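Local structure of hookworm platelet inhibitor 1 (Ancylostoma caninum, 4TPV) at residues Cys59-Ser64 with Val70-Ala75; Thr36-Thr41 with Ser159-Gly164. The protein inhibits platelet aggregation and adhesion during hookworm feeding on blood, possibly by binding the integrins that recognise fibrinogen and collagen. All coordinates share one frame; numbering follows the deposited sequence.

Contact 1 of 2, residues Cys59-Ser64 with Val70-Ala75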
loop_
_atom_site.group_PDB
_atom_site.type_symbol
_atom_site.label_atom_id
_atom_site.label_comp_id
_atom_site.label_asym_id
_atom_site.label_seq_id
_atom_site.Cartn_x
_atom_site.Cartn_y
_atom_site.Cartn_z
ATOM N N CYS A 59 -2.067 -0.715 19.578
ATOM C CA CYS A 59 -3.499 -0.388 19.583
ATOM C C CYS A 59 -3.787 1.106 19.507
ATOM O O CYS A 59 -4.797 1.570 20.041
ATOM C CB CYS A 59 -4.182 -0.975 20.821
ATOM S SG CYS A 59 -4.481 -2.782 20.658
ATOM N N SER A 60 -2.903 1.851 18.851
ATOM C CA SER A 60 -3.181 3.245 18.517
ATOM C C SER A 60 -4.205 3.299 17.378
ATOM O O SER A 60 -4.292 2.369 16.574
ATOM C CB SER A 60 -1.898 3.979 18.112
ATOM O OG SER A 60 -2.175 5.341 17.836
ATOM N N GLU A 61 -4.997 4.372 17.314
ATOM C CA GLU A 61 -5.905 4.541 16.190
ATOM C C GLU A 61 -5.320 5.455 15.126
ATOM O O GLU A 61 -5.963 5.699 14.105
ATOM C CB GLU A 61 -7.262 5.080 16.658
ATOM C CG GLU A 61 -8.024 4.096 17.537
ATOM C CD GLU A 61 -9.476 4.471 17.759
ATOM O OE1 GLU A 61 -9.909 5.538 17.267
ATOM O OE2 GLU A 61 -10.185 3.687 18.427
ATOM N N GLU A 62 -4.102 5.938 15.364
ATOM C CA GLU A 62 -3.401 6.833 14.432
ATOM C C GLU A 62 -2.093 6.195 13.954
ATOM O O GLU A 62 -1.486 5.413 14.701
ATOM C CB GLU A 62 -3.097 8.172 15.102
ATOM C CG GLU A 62 -4.309 8.906 15.639
ATOM C CD GLU A 62 -5.173 9.480 14.535
ATOM O OE1 GLU A 62 -4.722 9.477 13.364
ATOM O OE2 GLU A 62 -6.301 9.932 14.838
ATOM N N PRO A 63 -1.628 6.544 12.738
ATOM C CA PRO A 63 -0.317 6.050 12.281
ATOM C C PRO A 63 0.823 6.575 13.142
ATOM O O PRO A 63 0.765 7.721 13.595
ATOM C CB PRO A 63 -0.166 6.598 10.854
ATOM C CG PRO A 63 -1.437 7.281 10.515
ATOM C CD PRO A 63 -2.286 7.429 11.758
ATOM N N SER A 64 1.848 5.755 13.342
ATOM C CA SER A 64 2.988 6.141 14.157
ATOM C C SER A 64 4.201 6.601 13.335
ATOM O O SER A 64 5.193 7.057 13.902
ATOM C CB SER A 64 3.405 4.977 15.063
ATOM O OG SER A 64 3.820 3.868 14.293
ATOM N N VAL A 70 -3.511 2.938 9.105
ATOM C CA VAL A 70 -4.317 2.293 10.132
ATOM C C VAL A 70 -5.786 2.420 9.807
ATOM O O VAL A 70 -6.227 3.455 9.291
ATOM C CB VAL A 70 -4.040 2.903 11.527
ATOM C CG1 VAL A 70 -4.814 2.156 12.631
ATOM C CG2 VAL A 70 -2.551 2.883 11.808
ATOM N N ASP A 71 -6.532 1.351 10.079
ATOM C CA ASP A 71 -7.986 1.406 10.026
ATOM C C ASP A 71 -8.565 0.730 11.246
ATOM O O ASP A 71 -8.003 -0.248 11.728
ATOM C CB ASP A 71 -8.495 0.741 8.756
ATOM C CG ASP A 71 -9.970 1.008 8.501
ATOM O OD1 ASP A 71 -10.506 2.047 8.958
ATOM O OD2 ASP A 71 -10.589 0.157 7.829
ATOM N N VAL A 72 -9.675 1.259 11.756
ATOM C CA VAL A 72 -10.283 0.763 12.975
ATOM C C VAL A 72 -11.785 0.592 12.749
ATOM O O VAL A 72 -12.459 1.539 12.340
ATOM C CB VAL A 72 -10.057 1.724 14.175
ATOM C CG1 VAL A 72 -10.750 1.197 15.432
ATOM C CG2 VAL A 72 -8.571 1.945 14.421
ATOM N N PHE A 73 -12.323 -0.593 13.048
ATOM C CA PHE A 73 -13.769 -0.830 12.891
ATOM C C PHE A 73 -14.268 -2.000 13.715
ATOM O O PHE A 73 -13.486 -2.810 14.193
ATOM C CB PHE A 73 -14.139 -1.084 11.417
ATOM C CG PHE A 73 -13.317 -2.166 10.757
ATOM C CD1 PHE A 73 -13.643 -3.502 10.926
ATOM C CD2 PHE A 73 -12.212 -1.842 9.975
ATOM C CE1 PHE A 73 -12.880 -4.502 10.310
ATOM C CE2 PHE A 73 -11.448 -2.831 9.366
ATOM C CZ PHE A 73 -11.781 -4.160 9.538
ATOM N N SER A 74 -15.590 -2.074 13.876
ATOM C CA SER A 74 -16.255 -3.267 14.373
ATOM C C SER A 74 -17.469 -3.485 13.490
ATOM O O SER A 74 -17.844 -2.581 12.735
ATOM C CB SER A 74 -16.664 -3.117 15.840
ATOM O OG SER A 74 -17.162 -4.341 16.347
ATOM N N ALA A 75 -18.078 -4.668 13.579
ATOM C CA ALA A 75 -19.241 -5.008 12.766
ATOM C C ALA A 75 -19.010 -4.700 11.294
ATOM O O ALA A 75 -19.817 -4.002 10.667
ATOM C CB ALA A 75 -20.481 -4.276 13.271
#
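Glu61 and Val72 meet through aliphatic carbon. Glu61 CB lies 4.1 Å from Val72 CG2. The next carbon, Glu61 CG, comes closer to the same methyl, at 3.8 Å. The glutamate is extended beyond CG and crosses the valine at about a right angle. Its carboxylate oxygen OE2 ends 3.9 Å from Val72 CG1, a van der Waals contact. Two residues earlier on the strand, Val70 puts both methyl branches against the loop backbone. Val70 CG1 sits 4.0 Å from the carbonyl oxygen Ser60 O. Its CG2 approaches the start of the proline, 3.9 Å from Pro63 N. This fork follows from chi1 of -176°, which sets CG1 anti to the backbone N and CG2 beside it. The loop contains an ST turn, in which Ser60 OG accepts from Glu62 N at 3.2 Å. The disulfide of Cys59 to Cys127 ties the start of the loop to strand 119-127. Strand 68-73 is an edge strand of the four-stranded sheet and pairs with strand 130-138. The touching atoms are mostly methyls, methylenes and backbone groups. The contact is thus mainly van der Waals; the ST turn and the disulfide probably help set the path of the loop.

Contact 2 of 2, residues Thr36-Thr41 with Ser159-Gly164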
loop_
_atom_site.group_PDB
_atom_site.type_symbol
_atom_site.label_atom_id
_atom_site.label_comp_id
_atom_site.label_asym_id
_atom_site.label_seq_id
_atom_site.Cartn_x
_atom_site.Cartn_y
_atom_site.Cartn_z
ATOM N N THR A 36 0.553 8.324 -14.361
ATOM C CA THR A 36 1.732 8.296 -13.512
ATOM C C THR A 36 2.834 7.484 -14.196
ATOM O O THR A 36 2.600 6.334 -14.575
ATOM C CB THR A 36 1.424 7.678 -12.129
ATOM O OG1 THR A 36 1.106 6.284 -12.279
ATOM C CG2 THR A 36 0.224 8.384 -11.471
ATOM N N SER A 37 4.025 8.073 -14.318
ATOM C CA SER A 37 5.079 7.519 -15.169
ATOM C C SER A 37 5.972 6.424 -14.568
ATOM O O SER A 37 6.725 5.800 -15.310
ATOM C CB SER A 37 5.977 8.653 -15.653
ATOM O OG SER A 37 6.527 9.358 -14.551
ATOM N N LYS A 38 5.916 6.204 -13.253
ATOM C CA LYS A 38 6.742 5.153 -12.643
ATOM C C LYS A 38 6.108 4.586 -11.371
ATOM O O LYS A 38 6.733 4.489 -10.306
ATOM C CB LYS A 38 8.157 5.678 -12.384
ATOM C CG LYS A 38 8.274 6.987 -11.637
ATOM C CD LYS A 38 9.749 7.295 -11.375
ATOM C CE LYS A 38 9.932 8.711 -10.855
ATOM N NZ LYS A 38 11.385 9.007 -10.613
ATOM N N MET A 39 4.854 4.168 -11.508
ATOM C CA MET A 39 4.150 3.544 -10.394
ATOM C C MET A 39 4.627 2.110 -10.273
ATOM O O MET A 39 4.457 1.323 -11.190
ATOM C CB MET A 39 2.636 3.585 -10.601
ATOM C CG MET A 39 1.859 3.025 -9.420
ATOM S SD MET A 39 1.654 4.197 -8.073
ATOM C CE MET A 39 0.505 5.404 -8.753
ATOM N N ARG A 40 5.230 1.772 -9.138
ATOM C CA ARG A 40 5.732 0.402 -8.937
ATOM C C ARG A 40 4.653 -0.612 -8.562
ATOM O O ARG A 40 3.696 -0.320 -7.845
ATOM C CB ARG A 40 6.827 0.400 -7.861
ATOM C CG ARG A 40 8.087 1.181 -8.317
ATOM C CD ARG A 40 9.341 0.845 -7.526
ATOM N NE ARG A 40 9.813 -0.512 -7.834
ATOM C CZ ARG A 40 11.066 -0.918 -7.673
ATOM N NH1 ARG A 40 11.982 -0.080 -7.223
ATOM N NH2 ARG A 40 11.397 -2.169 -7.970
ATOM N N THR A 41 4.858 -1.838 -9.028
ATOM C CA THR A 41 4.092 -2.976 -8.550
ATOM C C THR A 41 4.497 -3.232 -7.117
ATOM O O THR A 41 5.695 -3.271 -6.812
ATOM C CB THR A 41 4.362 -4.226 -9.374
ATOM O OG1 THR A 41 4.123 -3.949 -10.754
ATOM C CG2 THR A 41 3.448 -5.375 -8.935
ATOM N N SER A 159 12.897 3.027 -15.558
ATOM C CA SER A 159 14.354 2.921 -15.474
ATOM C C SER A 159 14.966 3.858 -14.421
ATOM O O SER A 159 16.130 3.715 -14.066
ATOM C CB SER A 159 14.990 3.183 -16.841
ATOM O OG SER A 159 14.769 4.512 -17.271
ATOM N N ASP A 160 14.185 4.816 -13.935
ATOM C CA ASP A 160 14.618 5.662 -12.824
ATOM C C ASP A 160 14.979 4.842 -11.597
ATOM O O ASP A 160 15.764 5.286 -10.763
ATOM C CB ASP A 160 13.525 6.662 -12.436
ATOM C CG ASP A 160 13.431 7.831 -13.384
ATOM O OD1 ASP A 160 14.110 7.833 -14.442
ATOM O OD2 ASP A 160 12.650 8.749 -13.067
ATOM N N TYR A 161 14.372 3.665 -11.472
ATOM C CA TYR A 161 14.611 2.781 -10.332
ATOM C C TYR A 161 15.861 1.925 -10.498
ATOM O O TYR A 161 16.260 1.203 -9.579
ATOM C CB TYR A 161 13.389 1.895 -10.104
ATOM C CG TYR A 161 12.164 2.698 -9.740
ATOM C CD1 TYR A 161 12.144 3.480 -8.594
ATOM C CD2 TYR A 161 11.035 2.702 -10.557
ATOM C CE1 TYR A 161 11.027 4.221 -8.256
ATOM C CE2 TYR A 161 9.906 3.434 -10.221
ATOM C CZ TYR A 161 9.907 4.201 -9.079
ATOM O OH TYR A 161 8.795 4.946 -8.739
ATOM N N GLY A 162 16.475 2.004 -11.671
ATOM C CA GLY A 162 17.738 1.338 -11.915
ATOM C C GLY A 162 17.618 -0.157 -12.100
ATOM O O GLY A 162 16.626 -0.644 -12.635
ATOM N N ALA A 163 18.625 -0.881 -11.620
ATOM C CA ALA A 163 18.888 -2.252 -12.043
ATOM C C ALA A 163 17.665 -3.173 -12.050
ATOM O O ALA A 163 16.970 -3.337 -11.048
ATOM C CB ALA A 163 20.001 -2.859 -11.164
ATOM N N GLY A 164 17.421 -3.764 -13.211
ATOM C CA GLY A 164 16.447 -4.826 -13.358
ATOM C C GLY A 164 14.987 -4.434 -13.427
ATOM O O GLY A 164 14.138 -5.299 -13.644
#
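Asp160 OD2 is gripped by two cations. Lys38 NZ donates to it at 2.8 Å in a salt bridge, and the oxygen accepts on its anti lone pair, away from the other carboxylate oxygen. Arg157 NE forms a second salt bridge to the same oxygen. The shared anion probably offsets the closeness of the two positive groups. Lys38 reaches the aspartate with an extended chain. Its chi1 of 51° sets CG between the backbone N and the carbonyl carbon, so the chain runs past the phenol end of Tyr161. Lys38 CB lies 3.6 Å from Tyr161 CE2. The phenol then donates from Tyr161 OH to the backbone oxygen Lys38 O at 2.6 Å. This short bond lies in the carbonyl plane, with a C=O...O angle of 153°, and the acceptor sits at the ring edge. Arg40 takes one face of the ring. Its CD stands 3.6 Å from the Tyr161 ring centroid, almost on the normal, in a CH-pi contact. The chain bends at chi3, and Arg40 CZ comes 4.7 Å from that centroid in a cation-pi contact. The guanidinium is tilted 39° from the ring. Asp118 adds a long, weak ion pair to Arg40 NH1. Tyr161 is thus held at its hydroxyl by Lys38 O and over one face by Arg40, while Lys38 NZ lies on the opposite side of the ring plane. The cation-pi contact and salt bridge join the loop after helix 13-34 of the CAP fold to the disulfide-bearing C-terminal region.

Both contacts lie at the surface, about 31 Å apart between centres and on opposite sides of the chain's centre. They share no helix or strand. Contact 1 is local: a loop folds back on the edge strand that follows it, within the CAP domain. Contact 2 is long-range and brings together loops far apart in sequence, one between helix 13-34 and strand 43-44, the other between strands 130-138 and 166-167. Along the chain, contact 1 falls between the two segments of contact 2. Their chemistry differs accordingly. Contact 1 relies on apolar and van der Waals touches. Contact 2 combines a salt bridge, a hydroxyl-to-carbonyl bond and a cation over an aromatic face.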